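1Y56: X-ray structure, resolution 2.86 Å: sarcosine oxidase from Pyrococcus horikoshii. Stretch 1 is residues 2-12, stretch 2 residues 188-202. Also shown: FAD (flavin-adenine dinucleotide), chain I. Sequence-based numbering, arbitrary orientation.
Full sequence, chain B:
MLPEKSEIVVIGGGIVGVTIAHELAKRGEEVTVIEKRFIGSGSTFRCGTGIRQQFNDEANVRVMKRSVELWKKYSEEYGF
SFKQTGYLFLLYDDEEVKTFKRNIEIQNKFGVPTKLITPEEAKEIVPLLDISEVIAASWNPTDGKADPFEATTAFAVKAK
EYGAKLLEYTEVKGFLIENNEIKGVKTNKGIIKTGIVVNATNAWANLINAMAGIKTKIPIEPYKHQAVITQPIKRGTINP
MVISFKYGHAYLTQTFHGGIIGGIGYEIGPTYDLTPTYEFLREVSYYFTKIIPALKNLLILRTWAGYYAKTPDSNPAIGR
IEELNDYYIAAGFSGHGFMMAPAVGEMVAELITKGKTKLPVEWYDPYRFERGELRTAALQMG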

ATOM      1  N   LEU B   2     -20.826  17.659 -34.266  1.00 52.40           N
ATOM      2  CA  LEU B   2     -19.580  17.699 -35.104  1.00 52.75           C
ATOM      3  C   LEU B   2     -19.900  17.564 -36.597  1.00 52.62           C
ATOM      4  O   LEU B   2     -20.322  16.493 -37.045  1.00 52.84           O
ATOM      5  CB  LEU B   2     -18.583  16.610 -34.668  1.00 52.74           C
ATOM      6  CG  LEU B   2     -17.125  16.505 -35.186  1.00 53.35           C
ATOM      7  CD1 LEU B   2     -16.998  15.742 -36.506  1.00 53.90           C
ATOM      8  CD2 LEU B   2     -16.350  17.839 -35.247  1.00 53.22           C
ATOM      9  N   PRO B   3     -19.700  18.652 -37.373  1.00 52.23           N
ATOM     10  CA  PRO B   3     -19.941  18.624 -38.802  1.00 51.93           C
ATOM     11  C   PRO B   3     -18.884  17.758 -39.431  1.00 51.91           C
ATOM     12  O   PRO B   3     -17.905  17.423 -38.776  1.00 52.20           O
ATOM     13  CB  PRO B   3     -19.729  20.078 -39.219  1.00 51.78           C
ATOM     14  CG  PRO B   3     -18.809  20.619 -38.222  1.00 51.88           C
ATOM     15  CD  PRO B   3     -19.212  19.972 -36.940  1.00 52.21           C
ATOM     16  N   GLU B   4     -19.062  17.382 -40.685  1.00 51.80           N
ATOM     17  CA  GLU B   4     -18.044  16.563 -41.319  1.00 51.71           C
ATOM     18  C   GLU B   4     -17.461  17.202 -42.567  1.00 50.92           C
ATOM     19  O   GLU B   4     -16.397  16.784 -43.046  1.00 51.00           O
ATOM     20  CB  GLU B   4     -18.547  15.141 -41.553  1.00 52.19           C
ATOM     21  CG  GLU B   4     -19.963  15.050 -42.042  1.00 53.88           C
ATOM     22  CD  GLU B   4     -20.012  14.647 -43.491  1.00 56.99           C
ATOM     23  OE1 GLU B   4     -19.357  15.324 -44.323  1.00 58.09           O
ATOM     24  OE2 GLU B   4     -20.701  13.642 -43.792  1.00 58.59           O
ATOM     25  N   LYS B   5     -18.158  18.225 -43.061  1.00 49.83           N
ATOM     26  CA  LYS B   5     -17.642  19.118 -44.088  1.00 48.87           C
ATOM     27  C   LYS B   5     -17.927  20.549 -43.667  1.00 47.77           C
ATOM     28  O   LYS B   5     -18.913  20.809 -42.991  1.00 47.51           O
ATOM     29  CB  LYS B   5     -18.278  18.815 -45.446  1.00 49.26           C
ATOM     30  CG  LYS B   5     -17.593  19.527 -46.621  1.00 51.11           C
ATOM     31  CD  LYS B   5     -17.821  18.831 -47.979  1.00 53.98           C
ATOM     32  CE  LYS B   5     -16.836  17.669 -48.203  1.00 55.26           C
ATOM     33  NZ  LYS B   5     -16.730  17.259 -49.642  1.00 56.40           N
ATOM     34  N   SER B   6     -17.038  21.466 -44.036  1.00 46.70           N
ATOM     35  CA  SER B   6     -17.237  22.898 -43.811  1.00 45.75           C
ATOM     36  C   SER B   6     -16.387  23.705 -44.788  1.00 45.40           C
ATOM     37  O   SER B   6     -15.198  23.444 -44.952  1.00 45.33           O
ATOM     38  CB  SER B   6     -16.916  23.291 -42.365  1.00 45.72           C
ATOM     39  OG  SER B   6     -17.187  24.665 -42.120  1.00 44.80           O
ATOM     40  N   GLU B   7     -17.016  24.678 -45.442  1.00 44.89           N
ATOM     41  CA  GLU B   7     -16.359  25.521 -46.429  1.00 44.56           C
ATOM     42  C   GLU B   7     -15.109  26.150 -45.814  1.00 43.71           C
ATOM     43  O   GLU B   7     -14.012  26.041 -46.372  1.00 43.72           O
ATOM     44  CB  GLU B   7     -17.352  26.581 -46.934  1.00 45.09           C
ATOM     45  CG  GLU B   7     -16.775  27.726 -47.787  1.00 47.52           C
ATOM     46  CD  GLU B   7     -16.632  27.384 -49.278  1.00 49.86           C
ATOM     47  OE1 GLU B   7     -16.966  26.241 -49.675  1.00 50.77           O
ATOM     48  OE2 GLU B   7     -16.186  28.271 -50.053  1.00 50.07           O
ATOM     49  N   ILE B   8     -15.293  26.777 -44.650  1.00 42.60           N
ATOM     50  CA  ILE B   8     -14.220  27.427 -43.898  1.00 41.41           C
ATOM     51  C   ILE B   8     -14.154  26.895 -42.459  1.00 40.67           C
ATOM     52  O   ILE B   8     -15.185  26.752 -41.787  1.00 40.91           O
ATOM     53  CB  ILE B   8     -14.415  28.956 -43.849  1.00 41.36           C
ATOM     54  CG1 ILE B   8     -14.567  29.533 -45.254  1.00 41.63           C
ATOM     55  CG2 ILE B   8     -13.249  29.626 -43.139  1.00 41.19           C
ATOM     56  CD1 ILE B   8     -15.058  30.967 -45.269  1.00 41.69           C
ATOM     57  N   VAL B   9     -12.936  26.612 -41.994  1.00 39.35           N
ATOM     58  CA  VAL B   9     -12.701  26.224 -40.607  1.00 37.69           C
ATOM     59  C   VAL B   9     -11.773  27.237 -39.948  1.00 36.48           C
ATOM     60  O   VAL B   9     -10.621  27.365 -40.355  1.00 36.50           O
ATOM     61  CB  VAL B   9     -12.056  24.820 -40.532  1.00 37.95           C
ATOM     62  CG1 VAL B   9     -11.507  24.548 -39.141  1.00 37.86           C
ATOM     63  CG2 VAL B   9     -13.046  23.743 -40.943  1.00 37.21           C
ATOM     64  N   VAL B  10     -12.276  27.966 -38.954  1.00 34.99           N
ATOM     65  CA  VAL B  10     -11.434  28.862 -38.140  1.00 33.86           C
ATOM     66  C   VAL B  10     -10.962  28.102 -36.909  1.00 33.17           C
ATOM     67  O   VAL B  10     -11.776  27.549 -36.172  1.00 32.93           O
ATOM     68  CB  VAL B  10     -12.169  30.180 -37.695  1.00 33.84           C
ATOM     69  CG1 VAL B  10     -11.429  30.892 -36.551  1.00 33.33           C
ATOM     70  CG2 VAL B  10     -12.327  31.132 -38.854  1.00 33.52           C
ATOM     71  N   ILE B  11      -9.651  28.064 -36.690  1.00 32.35           N
ATOM     72  CA  ILE B  11      -9.120  27.398 -35.507  1.00 31.69           C
ATOM     73  C   ILE B  11      -8.882  28.428 -34.411  1.00 31.51           C
ATOM     74  O   ILE B  11      -8.171  29.420 -34.625  1.00 31.73           O
ATOM     75  CB  ILE B  11      -7.838  26.599 -35.792  1.00 31.39           C
ATOM     76  CG1 ILE B  11      -8.074  25.587 -36.907  1.00 31.15           C
ATOM     77  CG2 ILE B  11      -7.425  25.848 -34.551  1.00 31.79           C
ATOM     78  CD1 ILE B  11      -6.808  24.970 -37.456  1.00 30.23           C
ATOM     79  N   GLY B  12      -9.488  28.183 -33.248  1.00 30.96           N
ATOM     80  CA  GLY B  12      -9.428  29.105 -32.120  1.00 30.49           C
ATOM     81  C   GLY B  12     -10.705  29.912 -31.965  1.00 30.20           C
ATOM     82  O   GLY B  12     -11.158  30.548 -32.909  1.00 30.24           O
ATOM     83  N   ASN B 188      -9.463  15.796 -32.293  1.00 38.48           N
ATOM     84  CA  ASN B 188      -9.689  14.800 -31.258  1.00 37.87           C
ATOM     85  C   ASN B 188     -11.078  14.168 -31.310  1.00 37.92           C
ATOM     86  O   ASN B 188     -11.377  13.291 -30.512  1.00 37.97           O
ATOM     87  CB  ASN B 188      -9.449  15.421 -29.873  1.00 37.76           C
ATOM     88  CG  ASN B 188     -10.520  16.441 -29.475  1.00 36.24           C
ATOM     89  OD1 ASN B 188     -10.927  16.477 -28.333  1.00 34.70           O
ATOM     90  ND2 ASN B 188     -10.962  17.268 -30.412  1.00 35.57           N
ATOM     91  N   LYS B 189     -11.921  14.628 -32.232  1.00 38.08           N
ATOM     92  CA  LYS B 189     -13.278  14.109 -32.397  1.00 38.26           C
ATOM     93  C   LYS B 189     -13.629  13.796 -33.868  1.00 38.66           C
ATOM     94  O   LYS B 189     -14.786  13.915 -34.292  1.00 38.84           O
ATOM     95  CB  LYS B 189     -14.273  15.102 -31.814  1.00 38.13           C
ATOM     96  CG  LYS B 189     -14.367  15.037 -30.326  1.00 38.48           C
ATOM     97  CD  LYS B 189     -15.136  16.219 -29.759  1.00 39.74           C
ATOM     98  CE  LYS B 189     -15.334  16.035 -28.258  1.00 40.43           C
ATOM     99  NZ  LYS B 189     -16.205  17.088 -27.661  1.00 42.15           N
ATOM    100  N   GLY B 190     -12.627  13.398 -34.647  1.00 38.82           N
ATOM    101  CA  GLY B 190     -12.839  13.049 -36.054  1.00 39.18           C
ATOM    102  C   GLY B 190     -12.230  14.085 -36.978  1.00 39.42           C
ATOM    103  O   GLY B 190     -11.648  15.070 -36.504  1.00 39.75           O
ATOM    104  N   ILE B 191     -12.349  13.867 -38.293  1.00 39.13           N
ATOM    105  CA  ILE B 191     -11.814  14.818 -39.266  1.00 38.78           C
ATOM    106  C   ILE B 191     -12.951  15.644 -39.855  1.00 38.40           C
ATOM    107  O   ILE B 191     -14.060  15.148 -40.007  1.00 38.56           O
ATOM    108  CB  ILE B 191     -10.855  14.140 -40.344  1.00 38.80           C
ATOM    109  CG1 ILE B 191     -11.350  14.307 -41.799  1.00 39.78           C
ATOM    110  CG2 ILE B 191     -10.475  12.690 -39.944  1.00 38.21           C
ATOM    111  CD1 ILE B 191     -12.263  13.160 -42.372  1.00 42.48           C
ATOM    112  N   ILE B 192     -12.687  16.916 -40.132  1.00 38.05           N
ATOM    113  CA  ILE B 192     -13.642  17.762 -40.838  1.00 37.91           C
ATOM    114  C   ILE B 192     -13.058  18.082 -42.194  1.00 37.98           C
ATOM    115  O   ILE B 192     -11.928  18.563 -42.282  1.00 37.82           O
ATOM    116  CB  ILE B 192     -13.905  19.080 -40.103  1.00 37.75           C
ATOM    117  CG1 ILE B 192     -14.521  18.804 -38.741  1.00 38.48           C
ATOM    118  CG2 ILE B 192     -14.842  19.970 -40.909  1.00 37.49           C
ATOM    119  CD1 ILE B 192     -14.605  20.013 -37.840  1.00 39.04           C
ATOM    120  N   LYS B 193     -13.822  17.811 -43.249  1.00 38.13           N
ATOM    121  CA  LYS B 193     -13.403  18.174 -44.600  1.00 38.45           C
ATOM    122  C   LYS B 193     -13.543  19.667 -44.853  1.00 38.12           C
ATOM    123  O   LYS B 193     -14.601  20.246 -44.598  1.00 38.28           O
ATOM    124  CB  LYS B 193     -14.187  17.396 -45.651  1.00 38.83           C
ATOM    125  CG  LYS B 193     -13.437  16.209 -46.219  1.00 40.69           C
ATOM    126  CD  LYS B 193     -13.495  14.980 -45.305  1.00 43.98           C
ATOM    127  CE  LYS B 193     -14.834  14.251 -45.425  1.00 45.77           C
ATOM    128  NZ  LYS B 193     -15.295  14.178 -46.848  1.00 46.16           N
ATOM    129  N   THR B 194     -12.469  20.273 -45.357  1.00 37.55           N
ATOM    130  CA  THR B 194     -12.442  21.692 -45.687  1.00 37.06           C
ATOM    131  C   THR B 194     -11.292  22.006 -46.650  1.00 36.86           C
ATOM    132  O   THR B 194     -10.300  21.290 -46.708  1.00 37.15           O
ATOM    133  CB  THR B 194     -12.311  22.554 -44.411  1.00 37.13           C
ATOM    134  OG1 THR B 194     -12.423  23.949 -44.746  1.00 37.41           O
ATOM    135  CG2 THR B 194     -10.985  22.286 -43.706  1.00 36.96           C
ATOM    136  N   GLY B 195     -11.425  23.082 -47.409  1.00 36.48           N
ATOM    137  CA  GLY B 195     -10.341  23.514 -48.275  1.00 35.70           C
ATOM    138  C   GLY B 195      -9.706  24.802 -47.801  1.00 35.23           C
ATOM    139  O   GLY B 195      -8.607  25.140 -48.229  1.00 35.29           O
ATOM    140  N   ILE B 196     -10.400  25.512 -46.912  1.00 34.69           N
ATOM    141  CA  ILE B 196      -9.955  26.807 -46.389  1.00 34.06           C
ATOM    142  C   ILE B 196      -9.886  26.789 -44.860  1.00 33.76           C
ATOM    143  O   ILE B 196     -10.912  26.565 -44.190  1.00 33.89           O
ATOM    144  CB  ILE B 196     -10.929  27.928 -46.797  1.00 34.18           C
ATOM    145  CG1 ILE B 196     -11.142  27.946 -48.317  1.00 34.00           C
ATOM    146  CG2 ILE B 196     -10.469  29.282 -46.253  1.00 33.60           C
ATOM    147  CD1 ILE B 196     -12.442  28.645 -48.741  1.00 33.74           C
ATOM    148  N   VAL B 197      -8.692  27.025 -44.305  1.00 32.93           N
ATOM    149  CA  VAL B 197      -8.553  27.123 -42.841  1.00 32.23           C
ATOM    150  C   VAL B 197      -7.893  28.426 -42.391  1.00 31.71           C
ATOM    151  O   VAL B 197      -7.020  28.962 -43.096  1.00 31.70           O
ATOM    152  CB  VAL B 197      -7.849  25.886 -42.183  1.00 32.25           C
ATOM    153  CG1 VAL B 197      -8.078  24.618 -42.987  1.00 32.23           C
ATOM    154  CG2 VAL B 197      -6.386  26.116 -42.007  1.00 31.97           C
ATOM    155  N   VAL B 198      -8.332  28.931 -41.232  1.00 30.78           N
ATOM    156  CA  VAL B 198      -7.757  30.136 -40.628  1.00 30.09           C
ATOM    157  C   VAL B 198      -7.167  29.829 -39.261  1.00 29.81           C
ATOM    158  O   VAL B 198      -7.876  29.358 -38.371  1.00 30.14           O
ATOM    159  CB  VAL B 198      -8.795  31.271 -40.465  1.00 30.09           C
ATOM    160  CG1 VAL B 198      -8.175  32.461 -39.730  1.00 28.99           C
ATOM    161  CG2 VAL B 198      -9.329  31.703 -41.813  1.00 29.80           C
ATOM    162  N   ASN B 199      -5.875  30.106 -39.104  1.00 29.08           N
ATOM    163  CA  ASN B 199      -5.186  29.930 -37.832  1.00 28.70           C
ATOM    164  C   ASN B 199      -5.323  31.171 -36.941  1.00 28.88           C
ATOM    165  O   ASN B 199      -4.635  32.185 -37.155  1.00 28.68           O
ATOM    166  CB  ASN B 199      -3.712  29.589 -38.081  1.00 28.48           C
ATOM    167  CG  ASN B 199      -2.905  29.436 -36.801  1.00 27.32           C
ATOM    168  OD1 ASN B 199      -1.684  29.546 -36.828  1.00 25.66           O
ATOM    169  ND2 ASN B 199      -3.576  29.167 -35.684  1.00 27.25           N
ATOM    170  N   ALA B 200      -6.214  31.084 -35.950  1.00 28.63           N
ATOM    171  CA  ALA B 200      -6.391  32.164 -34.990  1.00 28.68           C
ATOM    172  C   ALA B 200      -6.205  31.640 -33.568  1.00 28.92           C
ATOM    173  O   ALA B 200      -7.145  31.602 -32.767  1.00 29.45           O
ATOM    174  CB  ALA B 200      -7.738  32.812 -35.158  1.00 28.49           C
ATOM    175  N   THR B 201      -4.980  31.238 -33.256  1.00 28.57           N
ATOM    176  CA  THR B 201      -4.695  30.635 -31.975  1.00 28.27           C
ATOM    177  C   THR B 201      -3.542  31.386 -31.325  1.00 28.64           C
ATOM    178  O   THR B 201      -2.645  30.761 -30.761  1.00 28.74           O
ATOM    179  CB  THR B 201      -4.300  29.137 -32.151  1.00 28.24           C
ATOM    180  OG1 THR B 201      -3.143  29.036 -32.991  1.00 26.99           O
ATOM    181  CG2 THR B 201      -5.432  28.331 -32.773  1.00 27.51           C
ATOM    182  N   ASN B 202      -3.560  32.717 -31.371  1.00 28.58           N
ATOM    183  CA  ASN B 202      -2.272  33.417 -31.327  1.00 28.98           C
ATOM    184  C   ASN B 202      -1.118  32.744 -30.554  1.00 29.14           C
ATOM    185  O   ASN B 202      -0.196  32.251 -31.196  1.00 29.23           O
ATOM    186  CB  ASN B 202      -2.343  34.972 -31.274  1.00 28.84           C
ATOM    187  CG  ASN B 202      -2.728  35.516 -29.940  1.00 29.00           C
ATOM    188  OD1 ASN B 202      -3.422  34.862 -29.169  1.00 30.39           O
ATOM    189  ND2 ASN B 202      -2.298  36.745 -29.661  1.00 26.66           N
TER
HETATM  190  PA  FAD I 800      -6.918  33.747 -27.684  1.00 25.01           P
HETATM  191  O1A FAD I 800      -5.836  33.070 -26.897  1.00 25.46           O
HETATM  192  O2A FAD I 800      -7.955  34.543 -26.937  1.00 26.88           O
HETATM  193  O5B FAD I 800      -7.613  32.657 -28.634  1.00 24.28           O
HETATM  194  C5B FAD I 800      -6.880  31.560 -29.154  1.00 23.45           C
HETATM  195  C4B FAD I 800      -7.708  30.320 -28.883  1.00 24.12           C
HETATM  196  O4B FAD I 800      -7.217  29.246 -29.677  1.00 24.34           O
HETATM  197  C3B FAD I 800      -7.639  29.862 -27.428  1.00 24.00           C
HETATM  198  O3B FAD I 800      -8.936  29.979 -26.820  1.00 23.42           O
HETATM  199  C2B FAD I 800      -7.172  28.418 -27.505  1.00 22.97           C
HETATM  200  O2B FAD I 800      -7.938  27.515 -26.723  1.00 22.18           O
HETATM  201  C1B FAD I 800      -7.410  28.049 -28.943  1.00 23.12           C
HETATM  202  N9A FAD I 800      -6.516  26.957 -29.384  1.00 23.71           N
HETATM  203  C8A FAD I 800      -5.187  26.844 -29.197  1.00 22.88           C
HETATM  204  N7A FAD I 800      -4.780  25.674 -29.742  1.00 23.06           N
HETATM  205  C5A FAD I 800      -5.862  25.065 -30.267  1.00 23.59           C
HETATM  206  C6A FAD I 800      -6.064  23.872 -30.953  1.00 24.50           C
HETATM  207  N6A FAD I 800      -5.023  23.044 -31.218  1.00 24.89           N
HETATM  208  N1A FAD I 800      -7.307  23.546 -31.355  1.00 24.91           N
HETATM  209  C2A FAD I 800      -8.360  24.355 -31.107  1.00 24.45           C
HETATM  210  N3A FAD I 800      -8.198  25.514 -30.449  1.00 23.35           N
HETATM  211  C4A FAD I 800      -6.956  25.882 -30.032  1.00 23.62           C
HETATM  212  N1  FAD I 800      -5.546  43.294 -25.777  1.00 24.64           N
HETATM  213  C2  FAD I 800      -6.167  44.470 -25.982  1.00 24.60           C
HETATM  214  O2  FAD I 800      -6.517  44.766 -27.140  1.00 24.58           O
HETATM  215  N3  FAD I 800      -6.423  45.338 -24.983  1.00 24.36           N
HETATM  216  C4  FAD I 800      -6.080  45.081 -23.707  1.00 24.96           C
HETATM  217  O4  FAD I 800      -6.336  45.897 -22.789  1.00 25.23           O
HETATM  218  C4X FAD I 800      -5.423  43.893 -23.411  1.00 25.07           C
HETATM  219  N5  FAD I 800      -5.038  43.561 -22.152  1.00 24.76           N
HETATM  220  C5X FAD I 800      -4.408  42.381 -21.911  1.00 24.58           C
HETATM  221  C6  FAD I 800      -4.030  42.075 -20.598  1.00 23.77           C
HETATM  222  C7  FAD I 800      -3.386  40.867 -20.309  1.00 24.46           C
HETATM  223  C7M FAD I 800      -2.983  40.553 -18.886  1.00 23.39           C
HETATM  224  C8  FAD I 800      -3.120  39.967 -21.352  1.00 25.03           C
HETATM  225  C8M FAD I 800      -2.440  38.677 -21.109  1.00 24.17           C
HETATM  226  C9  FAD I 800      -3.494  40.270 -22.661  1.00 24.87           C
HETATM  227  C9A FAD I 800      -4.143  41.470 -22.955  1.00 24.58           C
HETATM  228  N10 FAD I 800      -4.494  41.736 -24.231  1.00 24.39           N
HETATM  229  C10 FAD I 800      -5.149  42.954 -24.536  1.00 25.16           C
HETATM  230  C1' FAD I 800      -4.180  40.786 -25.292  1.00 23.57           C
HETATM  231  C2' FAD I 800      -5.425  40.091 -25.777  1.00 23.27           C
HETATM  232  O2' FAD I 800      -5.874  39.244 -24.727  1.00 24.50           O
HETATM  233  C3' FAD I 800      -5.056  39.234 -26.965  1.00 22.91           C
HETATM  234  O3' FAD I 800      -4.421  40.047 -27.960  1.00 21.67           O
HETATM  235  C4' FAD I 800      -6.305  38.592 -27.542  1.00 23.31           C
HETATM  236  O4' FAD I 800      -6.989  37.801 -26.554  1.00 23.52           O
HETATM  237  C5' FAD I 800      -5.953  37.711 -28.725  1.00 22.99           C
HETATM  238  O5' FAD I 800      -7.145  36.999 -29.027  1.00 23.09           O
HETATM  239  P   FAD I 800      -7.033  35.636 -29.831  1.00 23.08           P
HETATM  240  O1P FAD I 800      -6.078  35.873 -30.972  1.00 22.91           O
HETATM  241  O2P FAD I 800      -8.438  35.161 -30.069  1.00 23.48           O
HETATM  242  O3P FAD I 800      -6.242  34.723 -28.765  1.00 25.01           O

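The contact is held chiefly by backbone hydrogen bonds between two strands, 8-11 and 196-199, whose N-to-C directions differ by 15° and whose axes approach to 4.7 Å. Val9 N donates to Ile196 O (3.0 Å, N-H...O angle 166°) and Val198 N to Val9 O (2.9 Å, 163°). Ile11 N then donates to Val198 O at 2.8 Å and 175°, nearly linear, while Ala200 N reaches Ile11 O at 2.9 Å with a more bent 140°. Val9 and Ile11 thus each use both amide and carbonyl, the alternation expected of a parallel pair. Longer CA-H...O contacts supplement it, as from Val197 CA to Val9 O (3.2 Å, angle at H 139°).

A second backbone link lies earlier in both stretches. Lys193 N donates to Glu4 O (2.8 Å, 169°) and Ser6 N to Lys193 O (2.8 Å, 155°), so that Lys193 is gripped through both its polar backbone atoms. Lys193 CA lies 4.4 Å from Lys5 CA. The side chains gain no charge pairing here: Lys5 NZ and Lys193 NZ, like charges, stand 4.4 Å apart. Thr194 OG1 lies 2.8 Å from Ser6 O and 3.1 Å from Ile196 O; which acceptor takes its proton is not settled.

Packing follows the alternation of the strands. Val10 and Val198 share one face, with Val10 CG2 3.9 Å from Val198 CB. On the other face Val9 CG2 meets Thr194 CB at 3.7 Å, and Ile11 CG2 meets Thr201 CG2 at 3.6 Å. Ile192, the residue most covered by the opposing stretch, places CD1 3.8 Å from Leu2 CD2 and CG2 4.2 Å from Val9 CG2. At Gly12 an ideal CB would fall 2.0 Å from Ala200 O, a clash; its CA also lies 3.3 Å from FAD O4B.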